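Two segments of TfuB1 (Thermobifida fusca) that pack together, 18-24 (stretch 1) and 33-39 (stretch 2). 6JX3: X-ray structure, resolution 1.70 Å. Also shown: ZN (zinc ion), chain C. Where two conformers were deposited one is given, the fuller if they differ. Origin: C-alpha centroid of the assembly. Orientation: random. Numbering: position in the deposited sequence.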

# COMPACT_ATOMS: atom_id res chain seq x y z
N ARG A 18 -3.85 -7.69 6.45
CA ARG A 18 -2.97 -7.57 7.60
C ARG A 18 -1.54 -7.46 7.12
O ARG A 18 -1.15 -8.13 6.16
CB ARG A 18 -3.08 -8.79 8.54
CG ARG A 18 -4.40 -8.89 9.29
CD ARG A 18 -4.38 -10.05 10.28
NE ARG A 18 -4.24 -11.34 9.61
CZ ARG A 18 -3.72 -12.42 10.18
NH1 ARG A 18 -3.28 -12.37 11.43
NH2 ARG A 18 -3.64 -13.56 9.50
N LEU A 19 -0.77 -6.60 7.77
CA LEU A 19 0.66 -6.58 7.54
C LEU A 19 1.32 -7.73 8.28
O LEU A 19 0.84 -8.20 9.31
CB LEU A 19 1.27 -5.25 8.01
CG LEU A 19 0.87 -4.00 7.23
CD1 LEU A 19 1.60 -2.77 7.78
CD2 LEU A 19 1.11 -4.16 5.72
N ARG A 20 2.46 -8.18 7.75
CA ARG A 20 3.22 -9.20 8.44
C ARG A 20 3.72 -8.64 9.77
O ARG A 20 3.85 -7.42 9.92
CB ARG A 20 4.38 -9.68 7.56
CG ARG A 20 3.97 -10.60 6.37
CD ARG A 20 5.17 -11.43 5.84
NE ARG A 20 5.94 -11.95 6.96
CZ ARG A 20 5.69 -13.10 7.58
NH1 ARG A 20 4.72 -13.90 7.15
NH2 ARG A 20 6.42 -13.45 8.63
N PRO A 21 3.95 -9.50 10.76
CA PRO A 21 4.24 -8.99 12.12
C PRO A 21 5.50 -8.15 12.21
O PRO A 21 5.59 -7.29 13.10
CB PRO A 21 4.37 -10.27 12.96
CG PRO A 21 3.76 -11.35 12.14
CD PRO A 21 3.89 -10.96 10.71
N GLU A 22 6.48 -8.40 11.35
CA GLU A 22 7.76 -7.71 11.42
C GLU A 22 7.78 -6.38 10.66
O GLU A 22 8.84 -5.74 10.56
CB GLU A 22 8.88 -8.63 10.89
CG GLU A 22 8.88 -8.83 9.38
CD GLU A 22 7.98 -9.97 8.89
OE1 GLU A 22 7.09 -10.44 9.64
OE2 GLU A 22 8.15 -10.40 7.74
N ILE A 23 6.63 -5.94 10.14
CA ILE A 23 6.56 -4.73 9.33
C ILE A 23 6.29 -3.53 10.23
O ILE A 23 5.37 -3.55 11.04
CB ILE A 23 5.47 -4.86 8.26
CG1 ILE A 23 5.71 -6.08 7.37
CG2 ILE A 23 5.38 -3.57 7.46
CD1 ILE A 23 7.11 -6.11 6.71
N SER A 24 7.10 -2.49 10.08
CA SER A 24 6.88 -1.20 10.72
C SER A 24 6.57 -0.16 9.66
O SER A 24 6.93 -0.32 8.49
CB SER A 24 8.10 -0.77 11.54
OG SER A 24 8.33 -1.66 12.62
N VAL A 33 6.43 4.84 4.39
CA VAL A 33 7.49 3.86 4.23
C VAL A 33 7.16 2.64 5.09
O VAL A 33 6.66 2.79 6.21
CB VAL A 33 8.85 4.47 4.62
CG1 VAL A 33 9.96 3.44 4.52
CG2 VAL A 33 9.15 5.69 3.76
N LEU A 34 7.44 1.45 4.57
CA LEU A 34 7.24 0.19 5.27
C LEU A 34 8.60 -0.48 5.41
O LEU A 34 9.34 -0.57 4.43
CB LEU A 34 6.30 -0.75 4.52
CG LEU A 34 4.83 -0.34 4.37
CD1 LEU A 34 4.04 -1.40 3.61
CD2 LEU A 34 4.24 -0.14 5.71
N LEU A 35 8.92 -0.92 6.61
CA LEU A 35 10.21 -1.52 6.91
C LEU A 35 9.99 -2.95 7.36
O LEU A 35 9.18 -3.20 8.25
CB LEU A 35 10.93 -0.74 8.01
CG LEU A 35 12.08 -1.48 8.68
CD1 LEU A 35 13.26 -1.62 7.70
CD2 LEU A 35 12.48 -0.74 9.95
N ASP A 36 10.71 -3.88 6.75
CA ASP A 36 10.71 -5.26 7.20
C ASP A 36 11.86 -5.44 8.19
O ASP A 36 13.03 -5.41 7.79
CB ASP A 36 10.85 -6.22 6.03
CG ASP A 36 10.66 -7.66 6.44
OD1 ASP A 36 11.32 -8.12 7.39
OD2 ASP A 36 9.83 -8.34 5.82
N GLY A 37 11.52 -5.65 9.46
CA GLY A 37 12.52 -5.69 10.52
C GLY A 37 13.39 -6.92 10.50
O GLY A 37 14.42 -6.94 11.19
N ARG A 38 13.01 -7.94 9.74
CA ARG A 38 13.82 -9.15 9.66
C ARG A 38 14.79 -9.06 8.48
O ARG A 38 16.00 -9.23 8.64
CB ARG A 38 12.89 -10.36 9.51
CG ARG A 38 12.00 -10.61 10.71
CD ARG A 38 10.97 -11.67 10.33
NE ARG A 38 9.95 -11.88 11.36
CZ ARG A 38 8.98 -12.78 11.25
NH1 ARG A 38 8.91 -13.55 10.17
NH2 ARG A 38 8.09 -12.92 12.22
N SER A 39 14.25 -8.79 7.30
CA SER A 39 15.06 -8.77 6.09
C SER A 39 15.80 -7.46 5.93
O SER A 39 16.81 -7.39 5.22
CB SER A 39 14.19 -8.97 4.86
OG SER A 39 13.36 -7.82 4.69
ZN ZN C . 9.56 -10.24 6.42
O HOH W 1 6.45 -15.59 10.89
O HOH W 2 8.64 -10.96 4.65

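What joins the backbones? Antiparallel strands pair Ser 24 with Leu 35 through two hydrogen bonds, Ser 24 N to Leu 35 O at 2.9 Å and Leu 35 N to Ser 24 O at 2.8 Å. Beyond them Gly 37 N gives a third to Glu 22 O, also 2.9 Å.

What lets two acids sit so close? Zinc binds both, Glu 22 OE2 at 1.9 Å and Asp 36 OD2 at 2.0 Å, with water 2 at 2.1 Å. Glu 22 adopts p then m, folding its carboxylate to the metal; Asp 36 is t, and its OD1 accepts hydrogen bonds from the backbone nitrogens of Arg 38 and Ser 39, tying the carboxylate to the backbone just past the strand.

What steadies the glutamate? The p value of chi3 bends Arg 20 so that its NE meets Glu 22 OE2 at 2.8 Å in a salt bridge. Arg 38, extended t, t beyond chi1, lays a guanidinium face over Glu 22 OE1, a long salt bridge, Glu 22 OE1 to Arg 38 NE at 3.6 Å, of charges only. The arginines are in contact, Arg 20 NH2 to Arg 38 NH1 at 2.9 Å, two donors of like charge that cannot bond each other, with the glutamate's negative charge beside both.

Where is the apolar packing? Leu 34, buried and m,t, points its CB sideways, but its end comes nearer, bringing CD2 within 4.0 Å of Ile 23 CG2 and 4.3 Å of Leu 19 CD1. These aliphatic chains leave no polar group unpaired.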